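Side-chain contacts in transcriptional regulator (TetR/AcrR family) (PDB 5GP9), which probably binds operator DNA as a TetR-family repressor and regulates fatty acid degradation in response to a bound effector: residues L45-N48 against D52-I55; E136-G141 against L147-A152; K140-Q145 against L186-L191. All coordinates share one frame; numbering follows the deposited sequence.

Interaction 1: L45-N48 against D52-I55; sequences LYFN and DVLI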
ATOM      1  N   LEU A  45      30.317 -13.829  -3.588  1.00 40.53           N
ATOM      2  CA  LEU A  45      31.079 -13.591  -2.395  1.00 41.18           C
ATOM      3  C   LEU A  45      30.316 -12.702  -1.410  1.00 44.30           C
ATOM      4  O   LEU A  45      30.552 -12.762  -0.215  1.00 44.05           O
ATOM      5  CB  LEU A  45      32.397 -12.887  -2.735  1.00 45.58           C
ATOM      6  CG  LEU A  45      33.430 -13.621  -3.602  1.00 53.10           C
ATOM      7  CD1 LEU A  45      34.797 -12.909  -3.515  1.00 52.41           C
ATOM      8  CD2 LEU A  45      33.539 -15.073  -3.179  1.00 49.08           C
ATOM      9  N   TYR A  46      29.402 -11.868  -1.928  1.00 38.25           N
ATOM     10  CA  TYR A  46      28.687 -10.879  -1.133  1.00 38.20           C
ATOM     11  C   TYR A  46      27.272 -11.318  -0.758  1.00 35.92           C
ATOM     12  O   TYR A  46      26.837 -11.036   0.342  1.00 38.65           O
ATOM     13  CB  TYR A  46      28.645  -9.541  -1.891  1.00 34.39           C
ATOM     14  CG  TYR A  46      29.924  -8.730  -1.736  1.00 32.43           C
ATOM     15  CD1 TYR A  46      31.060  -9.004  -2.497  1.00 35.55           C
ATOM     16  CD2 TYR A  46      29.951  -7.596  -0.855  1.00 30.85           C
ATOM     17  CE1 TYR A  46      32.256  -8.274  -2.301  1.00 35.39           C
ATOM     18  CE2 TYR A  46      31.120  -6.836  -0.697  1.00 33.03           C
ATOM     19  CZ  TYR A  46      32.248  -7.128  -1.424  1.00 35.13           C
ATOM     20  OH  TYR A  46      33.405  -6.350  -1.215  1.00 36.29           O
ATOM     21  N   PHE A  47      26.609 -11.986  -1.688  1.00 36.05           N
ATOM     22  CA  PHE A  47      25.195 -12.356  -1.673  1.00 32.07           C
ATOM     23  C   PHE A  47      24.941 -13.761  -2.292  1.00 39.69           C
ATOM     24  O   PHE A  47      25.470 -14.071  -3.362  1.00 39.94           O
ATOM     25  CB  PHE A  47      24.393 -11.349  -2.499  1.00 31.09           C
ATOM     26  CG  PHE A  47      24.573  -9.928  -2.037  1.00 31.82           C
ATOM     27  CD1 PHE A  47      23.973  -9.449  -0.895  1.00 29.69           C
ATOM     28  CD2 PHE A  47      25.373  -9.081  -2.777  1.00 29.46           C
ATOM     29  CE1 PHE A  47      24.204  -8.165  -0.430  1.00 30.78           C
ATOM     30  CE2 PHE A  47      25.517  -7.791  -2.349  1.00 29.02           C
ATOM     31  CZ  PHE A  47      24.983  -7.369  -1.186  1.00 26.69           C
ATOM     32  N   ASN A  48      24.017 -14.529  -1.710  1.00 39.20           N
ATOM     33  CA  ASN A  48      23.696 -15.905  -2.199  1.00 39.43           C
ATOM     34  C   ASN A  48      22.923 -15.962  -3.509  1.00 40.88           C
ATOM     35  O   ASN A  48      23.151 -16.825  -4.339  1.00 43.27           O
ATOM     36  CB  ASN A  48      22.936 -16.685  -1.072  1.00 51.40           C
ATOM     37  CG  ASN A  48      23.833 -17.023   0.137  1.00 63.57           C
ATOM     38  OD1 ASN A  48      24.339 -18.135   0.212  1.00 91.75           O
ATOM     39  ND2 ASN A  48      24.062 -16.085   1.059  1.00 55.99           N
ATOM     40  N   ASP A  52      18.571 -12.373  -1.798  1.00 33.09           N
ATOM     41  CA  ASP A  52      19.420 -11.951  -0.753  1.00 32.66           C
ATOM     42  C   ASP A  52      19.941 -10.520  -1.036  1.00 29.83           C
ATOM     43  O   ASP A  52      20.064  -9.704  -0.061  1.00 30.41           O
ATOM     44  CB  ASP A  52      20.587 -12.917  -0.629  1.00 35.70           C
ATOM     45  CG  ASP A  52      21.494 -12.586   0.499  1.00 34.53           C
ATOM     46  OD1 ASP A  52      21.085 -12.039   1.542  1.00 38.12           O
ATOM     47  OD2 ASP A  52      22.681 -12.840   0.375  1.00 36.18           O
ATOM     48  N   VAL A  53      20.202 -10.244  -2.312  1.00 32.39           N
ATOM     49  CA  VAL A  53      20.660  -8.854  -2.764  1.00 31.86           C
ATOM     50  C   VAL A  53      19.574  -7.823  -2.426  1.00 30.27           C
ATOM     51  O   VAL A  53      19.836  -6.801  -1.742  1.00 29.97           O
ATOM     52  CB  VAL A  53      20.937  -8.745  -4.290  1.00 37.59           C
ATOM     53  CG1 VAL A  53      21.394  -7.305  -4.635  1.00 35.91           C
ATOM     54  CG2 VAL A  53      21.989  -9.763  -4.794  1.00 35.66           C
ATOM     55  N   LEU A  54      18.371  -8.170  -2.812  1.00 28.57           N
ATOM     56  CA  LEU A  54      17.154  -7.356  -2.528  1.00 36.04           C
ATOM     57  C   LEU A  54      16.851  -7.083  -1.067  1.00 36.34           C
ATOM     58  O   LEU A  54      16.712  -5.933  -0.664  1.00 28.65           O
ATOM     59  CB  LEU A  54      15.975  -7.948  -3.278  1.00 34.08           C
ATOM     60  CG  LEU A  54      14.601  -7.223  -3.240  1.00 34.11           C
ATOM     61  CD1 LEU A  54      14.699  -5.884  -3.917  1.00 38.56           C
ATOM     62  CD2 LEU A  54      13.516  -8.050  -3.861  1.00 39.43           C
ATOM     63  N   ILE A  55      16.806  -8.102  -0.204  1.00 29.63           N
ATOM     64  CA  ILE A  55      16.587  -7.807   1.183  1.00 28.10           C
ATOM     65  C   ILE A  55      17.757  -7.106   1.830  1.00 32.86           C
ATOM     66  O   ILE A  55      17.546  -6.317   2.709  1.00 28.65           O
ATOM     67  CB  ILE A  55      16.249  -9.143   1.953  1.00 34.18           C
ATOM     68  CG1 ILE A  55      15.004  -9.780   1.376  1.00 39.34           C
ATOM     69  CG2 ILE A  55      16.009  -8.913   3.425  1.00 35.61           C
ATOM     70  CD1 ILE A  55      13.725  -8.901   1.501  1.00 45.26           C
TER
HETATM   71  O   HOH W   1      24.444 -11.720   1.708  1.00 40.76           O
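The backbones of F47 and V53 come together where the chain turns from helix 40-46 into helix 50-74, with their CA atoms 5.8 Å apart. This is the joint between the predicted helix-turn-helix of the TetR-family DNA-binding domain, whose range ends at F47, and the long helix that follows it. D52 reaches back from the first turn of that helix. Its CG lies anti to the backbone N (chi1 -177°), which carries the carboxylate toward the 45-48 segment. There OD2 accepts a hydrogen bond from N48 N at 3.0 Å. The bond is fairly straight, 160° at the hydrogen, and uses the anti lone pair, away from OD1. The same OD2 lies in the plane of the F47 ring, at its edge. Ring and carboxylate planes are turned 70° apart.

V53 meets F47 in another way. Its CA sits over one face of the ring, 4.3 Å from the centroid, in a CH-pi contact. Its CG2 packs on F47 CB at 3.7 Å. The buried F47 also touches I11 of helix 8-26, and V53 touches A15 of that helix, so both lie against the same helix. The ND2 of N48 stays near OD2 without a hydrogen bond. A water donates to Y46 O at 2.8 Å, but its 2.5 Å approach to D52 OD2 is doubtful.

Interaction 2: E136-G141 against L147-A152; sequences EGKEKG and LDTRLA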
ATOM      1  N   GLU A 136       5.300  10.723  21.790  1.00 41.18           N
ATOM      2  CA  GLU A 136       5.795  12.077  22.142  1.00 36.01           C
ATOM      3  C   GLU A 136       4.743  13.134  21.995  1.00 41.46           C
ATOM      4  O   GLU A 136       4.451  13.944  22.933  1.00 39.19           O
ATOM      5  CB  GLU A 136       7.032  12.419  21.312  1.00 39.49           C
ATOM      6  CG  GLU A 136       7.711  13.674  21.758  1.00 40.07           C
ATOM      7  CD  GLU A 136       8.944  14.056  20.962  1.00 43.98           C
ATOM      8  OE1 GLU A 136       9.495  13.224  20.189  1.00 41.42           O
ATOM      9  OE2 GLU A 136       9.347  15.239  21.162  1.00 48.66           O
ATOM     10  N   GLY A 137       4.134  13.162  20.818  1.00 33.96           N
ATOM     11  CA  GLY A 137       3.138  14.150  20.554  1.00 34.75           C
ATOM     12  C   GLY A 137       1.948  14.064  21.469  1.00 36.52           C
ATOM     13  O   GLY A 137       1.321  15.102  21.802  1.00 43.98           O
ATOM     14  N   LYS A 138       1.558  12.848  21.813  1.00 34.27           N
ATOM     15  CA  LYS A 138       0.456  12.684  22.749  1.00 38.63           C
ATOM     16  C   LYS A 138       0.870  13.241  24.120  1.00 41.03           C
ATOM     17  O   LYS A 138       0.142  14.085  24.694  1.00 44.57           O
ATOM     18  CB  LYS A 138       0.017  11.221  22.860  1.00 40.09           C
ATOM     19  CG  LYS A 138      -0.896  10.810  21.692  1.00 43.15           C
ATOM     20  CD  LYS A 138      -1.606   9.486  21.922  1.00 50.20           C
ATOM     21  CE  LYS A 138      -0.842   8.291  21.445  1.00 48.77           C
ATOM     22  NZ  LYS A 138      -1.579   7.071  21.891  1.00 52.15           N
ATOM     23  N   GLU A 139       2.010  12.778  24.608  1.00 41.69           N
ATOM     24  CA  GLU A 139       2.514  13.162  25.945  1.00 47.28           C
ATOM     25  C   GLU A 139       2.592  14.720  26.118  1.00 53.17           C
ATOM     26  O   GLU A 139       2.255  15.224  27.195  1.00 57.75           O
ATOM     27  CB  GLU A 139       3.860  12.422  26.233  1.00 47.47           C
ATOM     28  CG  GLU A 139       4.445  12.524  27.659  1.00 66.15           C
ATOM     29  CD  GLU A 139       3.768  11.610  28.708  1.00 72.17           C
ATOM     30  OE1 GLU A 139       3.200  10.553  28.338  1.00 69.89           O
ATOM     31  OE2 GLU A 139       3.826  11.942  29.926  1.00 80.23           O
ATOM     32  N   LYS A 140       2.944  15.469  25.068  1.00 43.01           N
ATOM     33  CA  LYS A 140       3.062  16.934  25.111  1.00 45.58           C
ATOM     34  C   LYS A 140       1.837  17.655  24.610  1.00 45.32           C
ATOM     35  O   LYS A 140       1.870  18.853  24.355  1.00 46.75           O
ATOM     36  CB  LYS A 140       4.291  17.387  24.294  1.00 45.49           C
ATOM     37  CG  LYS A 140       5.567  16.609  24.630  1.00 40.42           C
ATOM     38  CD  LYS A 140       6.821  17.181  23.959  1.00 46.26           C
ATOM     39  CE  LYS A 140       8.133  16.448  24.256  1.00 46.99           C
ATOM     40  NZ  LYS A 140       8.121  15.769  25.568  1.00 50.33           N
ATOM     41  N   GLY A 141       0.734  16.942  24.391  1.00 42.17           N
ATOM     42  CA  GLY A 141      -0.528  17.599  24.145  1.00 40.50           C
ATOM     43  C   GLY A 141      -0.770  18.069  22.731  1.00 43.30           C
ATOM     44  O   GLY A 141      -1.803  18.642  22.468  1.00 45.99           O
ATOM     45  N   LEU A 147      -6.025   9.075  20.915  1.00 32.05           N
ATOM     46  CA  LEU A 147      -5.556   8.483  19.659  1.00 34.61           C
ATOM     47  C   LEU A 147      -4.914   7.111  19.885  1.00 28.30           C
ATOM     48  O   LEU A 147      -4.061   6.964  20.700  1.00 28.09           O
ATOM     49  CB  LEU A 147      -4.489   9.419  19.081  1.00 35.75           C
ATOM     50  CG  LEU A 147      -3.804   9.145  17.772  1.00 39.28           C
ATOM     51  CD1 LEU A 147      -4.825   9.038  16.668  1.00 40.58           C
ATOM     52  CD2 LEU A 147      -2.826  10.302  17.532  1.00 38.51           C
ATOM     53  N   ASP A 148      -5.249   6.155  19.039  1.00 25.09           N
ATOM     54  CA  ASP A 148      -4.544   4.892  19.039  1.00 27.90           C
ATOM     55  C   ASP A 148      -3.258   5.009  18.230  1.00 32.50           C
ATOM     56  O   ASP A 148      -3.290   5.323  17.053  1.00 27.04           O
ATOM     57  CB  ASP A 148      -5.398   3.799  18.492  1.00 29.64           C
ATOM     58  CG  ASP A 148      -4.647   2.459  18.446  1.00 33.63           C
ATOM     59  OD1 ASP A 148      -3.921   2.096  19.378  1.00 34.99           O
ATOM     60  OD2 ASP A 148      -4.802   1.725  17.507  1.00 34.88           O
ATOM     61  N   THR A 149      -2.130   4.798  18.873  1.00 29.62           N
ATOM     62  CA  THR A 149      -0.847   4.884  18.231  1.00 30.49           C
ATOM     63  C   THR A 149      -0.788   3.978  17.015  1.00 29.50           C
ATOM     64  O   THR A 149      -0.282   4.354  15.944  1.00 24.19           O
ATOM     65  CB  THR A 149       0.244   4.550  19.218  1.00 32.57           C
ATOM     66  OG1 THR A 149       0.157   5.495  20.306  1.00 35.66           O
ATOM     67  CG2 THR A 149       1.637   4.728  18.572  1.00 31.66           C
ATOM     68  N   ARG A 150      -1.302   2.784  17.162  1.00 26.92           N
ATOM     69  CA  ARG A 150      -1.209   1.775  16.091  1.00 28.93           C
ATOM     70  C   ARG A 150      -1.977   2.254  14.817  1.00 30.65           C
ATOM     71  O   ARG A 150      -1.408   2.300  13.719  1.00 27.16           O
ATOM     72  CB  ARG A 150      -1.665   0.420  16.584  1.00 28.97           C
ATOM     73  CG  ARG A 150      -1.861  -0.604  15.490  1.00 31.79           C
ATOM     74  CD  ARG A 150      -2.602  -1.826  16.009  1.00 35.55           C
ATOM     75  NE  ARG A 150      -4.023  -1.439  16.290  1.00 38.87           N
ATOM     76  CZ  ARG A 150      -5.046  -2.288  16.332  1.00 38.92           C
ATOM     77  NH1 ARG A 150      -4.840  -3.587  16.098  1.00 40.67           N
ATOM     78  NH2 ARG A 150      -6.279  -1.818  16.600  1.00 35.79           N
ATOM     79  N   LEU A 151      -3.221   2.681  14.975  1.00 24.04           N
ATOM     80  CA  LEU A 151      -4.016   3.146  13.904  1.00 24.63           C
ATOM     81  C   LEU A 151      -3.451   4.417  13.288  1.00 24.18           C
ATOM     82  O   LEU A 151      -3.451   4.585  12.026  1.00 21.87           O
ATOM     83  CB  LEU A 151      -5.419   3.482  14.413  1.00 28.32           C
ATOM     84  CG  LEU A 151      -6.506   3.310  13.437  1.00 32.29           C
ATOM     85  CD1 LEU A 151      -6.608   1.841  13.000  1.00 32.49           C
ATOM     86  CD2 LEU A 151      -7.845   3.751  14.065  1.00 32.38           C
ATOM     87  N   ALA A 152      -2.990   5.326  14.159  1.00 22.30           N
ATOM     88  CA  ALA A 152      -2.358   6.569  13.658  1.00 24.13           C
ATOM     89  C   ALA A 152      -1.122   6.253  12.776  1.00 22.20           C
ATOM     90  O   ALA A 152      -0.934   6.852  11.754  1.00 20.64           O
ATOM     91  CB  ALA A 152      -1.997   7.459  14.860  1.00 25.65           C
TER
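K138 NZ is held by two oxygens of the 147-152 segment. It donates to L147 O at 2.8 Å and to T149 OG1, also at 2.8 Å. The first acceptor is a backbone carbonyl. It is approached nearly head-on, with a C=O...N angle of 160° and the donor tilted 20° from the carbonyl plane. The second is a hydroxyl, so one ammonium group ties together a carbonyl just before a helix and a side chain of its first turn.

On the way there the lysine CD passes 4.0 Å from L147 CB. The bend at chi3 (-89°) then turns CE and NZ toward L147 O and T149 OG1. The K138 and L147 side chains cross at about a right angle. The T149 side chain also packs on D131, L134 and M135 of helix 113-139.

The two segments flank the short connection between two helices in the C-terminal regulatory region of the TetR fold. K138 stands in the last turn of helix 113-139, and T149 opens helix 149-169. D148 is the N-cap of the second helix. Its OD2 accepts from L151 N at 3.1 Å, met from above the carboxylate plane, and OD1 takes a weak bond from R150 N. The guanidinium of R150 turns back to OD2 in a weak salt bridge, with D148 OD2 in its plane at the edge. R150 also makes a cation-pi contact with Y174 of the second subunit. L147 packs on L186 of that subunit, and A152 on its L191.

Interaction 3: K140-Q145 against L186-L191; sequences KGYFFQ and LLLGGL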
ATOM      1  N   LYS A 140       2.944  15.469  25.068  1.00 43.01           N
ATOM      2  CA  LYS A 140       3.062  16.934  25.111  1.00 45.58           C
ATOM      3  C   LYS A 140       1.837  17.655  24.610  1.00 45.32           C
ATOM      4  O   LYS A 140       1.870  18.853  24.355  1.00 46.75           O
ATOM      5  CB  LYS A 140       4.291  17.387  24.294  1.00 45.49           C
ATOM      6  CG  LYS A 140       5.567  16.609  24.630  1.00 40.42           C
ATOM      7  CD  LYS A 140       6.821  17.181  23.959  1.00 46.26           C
ATOM      8  CE  LYS A 140       8.133  16.448  24.256  1.00 46.99           C
ATOM      9  NZ  LYS A 140       8.121  15.769  25.568  1.00 50.33           N
ATOM     10  N   GLY A 141       0.734  16.942  24.391  1.00 42.17           N
ATOM     11  CA  GLY A 141      -0.528  17.599  24.145  1.00 40.50           C
ATOM     12  C   GLY A 141      -0.770  18.069  22.731  1.00 43.30           C
ATOM     13  O   GLY A 141      -1.803  18.642  22.468  1.00 45.99           O
ATOM     14  N   TYR A 142       0.138  17.751  21.803  1.00 41.77           N
ATOM     15  CA  TYR A 142      -0.022  18.146  20.416  1.00 38.38           C
ATOM     16  C   TYR A 142      -0.986  17.211  19.631  1.00 32.60           C
ATOM     17  O   TYR A 142      -1.817  17.696  18.813  1.00 38.77           O
ATOM     18  CB  TYR A 142       1.312  18.167  19.715  1.00 43.60           C
ATOM     19  CG  TYR A 142       1.196  18.733  18.304  1.00 48.50           C
ATOM     20  CD1 TYR A 142       0.708  20.032  18.085  1.00 49.66           C
ATOM     21  CD2 TYR A 142       1.568  17.976  17.182  1.00 49.03           C
ATOM     22  CE1 TYR A 142       0.624  20.573  16.801  1.00 52.04           C
ATOM     23  CE2 TYR A 142       1.511  18.508  15.906  1.00 47.76           C
ATOM     24  CZ  TYR A 142       1.016  19.794  15.705  1.00 52.69           C
ATOM     25  OH  TYR A 142       0.957  20.318  14.430  1.00 52.36           O
ATOM     26  N   PHE A 143      -0.859  15.910  19.842  1.00 31.77           N
ATOM     27  CA  PHE A 143      -1.843  14.979  19.310  1.00 33.15           C
ATOM     28  C   PHE A 143      -2.902  14.583  20.317  1.00 34.55           C
ATOM     29  O   PHE A 143      -2.625  14.416  21.509  1.00 38.90           O
ATOM     30  CB  PHE A 143      -1.179  13.679  18.836  1.00 33.01           C
ATOM     31  CG  PHE A 143      -0.110  13.863  17.814  1.00 31.26           C
ATOM     32  CD1 PHE A 143      -0.266  14.752  16.741  1.00 32.71           C
ATOM     33  CD2 PHE A 143       1.055  13.121  17.914  1.00 32.51           C
ATOM     34  CE1 PHE A 143       0.729  14.912  15.765  1.00 32.85           C
ATOM     35  CE2 PHE A 143       2.080  13.290  16.979  1.00 33.52           C
ATOM     36  CZ  PHE A 143       1.902  14.130  15.878  1.00 32.21           C
ATOM     37  N   PHE A 144      -4.108  14.366  19.774  1.00 35.24           N
ATOM     38  CA  PHE A 144      -5.296  13.921  20.476  1.00 39.69           C
ATOM     39  C   PHE A 144      -4.915  12.838  21.478  1.00 42.88           C
ATOM     40  O   PHE A 144      -4.276  11.845  21.117  1.00 38.67           O
ATOM     41  CB  PHE A 144      -6.333  13.511  19.387  1.00 48.27           C
ATOM     42  CG  PHE A 144      -7.594  12.955  19.898  1.00 56.64           C
ATOM     43  CD1 PHE A 144      -8.354  13.667  20.843  1.00 70.55           C
ATOM     44  CD2 PHE A 144      -8.078  11.726  19.419  1.00 62.44           C
ATOM     45  CE1 PHE A 144      -9.561  13.155  21.336  1.00 74.91           C
ATOM     46  CE2 PHE A 144      -9.297  11.213  19.891  1.00 74.60           C
ATOM     47  CZ  PHE A 144     -10.035  11.924  20.858  1.00 75.99           C
ATOM     48  N   GLN A 145      -5.209  13.051  22.770  1.00 42.47           N
ATOM     49  CA  GLN A 145      -4.848  12.066  23.809  1.00 42.79           C
ATOM     50  C   GLN A 145      -5.432  10.651  23.663  1.00 36.47           C
ATOM     51  O   GLN A 145      -4.789   9.682  24.083  1.00 44.75           O
ATOM     52  CB  GLN A 145      -5.198  12.576  25.227  1.00 52.40           C
ATOM     53  CG  GLN A 145      -4.166  13.509  25.870  1.00 63.34           C
ATOM     54  CD  GLN A 145      -2.817  12.839  26.190  1.00 69.21           C
ATOM     55  OE1 GLN A 145      -2.019  12.587  25.299  1.00 80.87           O
ATOM     56  NE2 GLN A 145      -2.557  12.588  27.463  1.00 71.41           N
ATOM     57  N   LEU A 186      -2.801  17.661   6.101  1.00 21.44           N
ATOM     58  CA  LEU A 186      -3.920  16.785   5.960  1.00 26.00           C
ATOM     59  C   LEU A 186      -3.911  15.696   7.040  1.00 21.67           C
ATOM     60  O   LEU A 186      -4.970  15.400   7.631  1.00 22.35           O
ATOM     61  CB  LEU A 186      -3.970  16.200   4.535  1.00 27.02           C
ATOM     62  CG  LEU A 186      -5.093  15.219   4.200  1.00 27.16           C
ATOM     63  CD1 LEU A 186      -6.481  15.806   4.309  1.00 27.06           C
ATOM     64  CD2 LEU A 186      -4.881  14.648   2.773  1.00 31.92           C
ATOM     65  N   LEU A 187      -2.754  15.129   7.343  1.00 21.59           N
ATOM     66  CA  LEU A 187      -2.611  14.240   8.423  1.00 21.38           C
ATOM     67  C   LEU A 187      -2.939  14.841   9.789  1.00 24.54           C
ATOM     68  O   LEU A 187      -3.578  14.227  10.628  1.00 25.32           O
ATOM     69  CB  LEU A 187      -1.277  13.568   8.447  1.00 22.17           C
ATOM     70  CG  LEU A 187      -0.808  12.692   7.301  1.00 24.27           C
ATOM     71  CD1 LEU A 187       0.670  12.307   7.341  1.00 25.37           C
ATOM     72  CD2 LEU A 187      -1.658  11.430   7.276  1.00 26.61           C
ATOM     73  N   LEU A 188      -2.611  16.097   9.970  1.00 25.52           N
ATOM     74  CA  LEU A 188      -3.015  16.795  11.215  1.00 25.77           C
ATOM     75  C   LEU A 188      -4.468  17.147  11.322  1.00 27.82           C
ATOM     76  O   LEU A 188      -5.071  17.103  12.428  1.00 28.10           O
ATOM     77  CB  LEU A 188      -2.160  18.062  11.297  1.00 25.92           C
ATOM     78  CG  LEU A 188      -0.664  17.786  11.454  1.00 26.30           C
ATOM     79  CD1 LEU A 188       0.157  19.076  11.325  1.00 32.26           C
ATOM     80  CD2 LEU A 188      -0.283  17.166  12.774  1.00 29.71           C
ATOM     81  N   GLY A 189      -5.077  17.605  10.240  1.00 26.96           N
ATOM     82  CA  GLY A 189      -6.465  18.046  10.340  1.00 31.23           C
ATOM     83  C   GLY A 189      -7.568  17.220   9.789  1.00 31.66           C
ATOM     84  O   GLY A 189      -8.750  17.585   9.948  1.00 28.82           O
ATOM     85  N   GLY A 190      -7.224  16.095   9.149  1.00 23.36           N
ATOM     86  CA  GLY A 190      -8.205  15.283   8.521  1.00 21.07           C
ATOM     87  C   GLY A 190      -9.026  15.944   7.470  1.00 22.88           C
ATOM     88  O   GLY A 190      -8.621  16.981   6.828  1.00 26.19           O
ATOM     89  N   LEU A 191     -10.185  15.382   7.232  1.00 22.01           N
ATOM     90  CA  LEU A 191     -11.064  15.914   6.246  1.00 19.30           C
ATOM     91  C   LEU A 191     -11.709  17.250   6.721  1.00 22.83           C
ATOM     92  O   LEU A 191     -12.056  18.098   5.869  1.00 25.75           O
ATOM     93  CB  LEU A 191     -12.156  14.948   5.858  1.00 23.43           C
ATOM     94  CG  LEU A 191     -11.612  13.611   5.265  1.00 22.19           C
ATOM     95  CD1 LEU A 191     -12.719  12.703   4.852  1.00 24.11           C
ATOM     96  CD2 LEU A 191     -10.719  13.877   4.076  1.00 22.55           C
TER
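L188 of helix 180-189 carries this contact through its two methyl groups, which meet Y142 and F143 of the 140-145 loop. From CB the chain runs to CG, which lies anti to the carbonyl carbon (chi1 -64°). CB and CG themselves stay back from the loop, and the branch at CG sends both methyls across to it. CD1 stops at the phenolic end of Y142, 3.4 Å from OH. CD2 serves both aromatic residues. It lies 3.8 Å from Y142 OH and 3.9 Å from Y142 CE2, and it is also 3.9 Å from F143 CE1. Against F143 the methyl comes in at the ring edge, in the plane of the ring. Against Y142 its approach is oblique. The Y142 and L188 side chains cross at about a right angle.

The contact is apolar packing, with the tyrosine oxygen set against methyl carbon. Y142 reaches L188 because its CG is anti to the backbone N (chi1 -173°), which takes the ring end nearer to the helix than its CB. This belongs to the C-terminal region of the TetR-family fold, at the dimer interface. F143 packs on L191 of the second subunit. Within the chain, Y142 leans on V79 and E80 of helix 79-95, and F143 on L134 and K138 of helix 113-139, while L188 packs on L83 of helix 79-95.

Overall arrangement
Interaction 1 lies in the DNA-binding domain. Interactions 2 and 3 lie on the opposite side of the chain's centre, in the C-terminal region, and both touch the second subunit. The centres of interactions 1 and 2 are about 38 Å apart, those of 2 and 3 about 9 Å. The last two share K140 and G141. Interaction 1 mixes a carboxylate bond with aromatic packing and is partly buried. It ties the turn after helix 40-46 to helix 50-74. Interaction 2, also partly buried, rests on a lysine ammonium. It ties the end of helix 113-139 to L147 and the start of helix 149-169. Interaction 3 is buried and apolar, and links a loop to a distant helix.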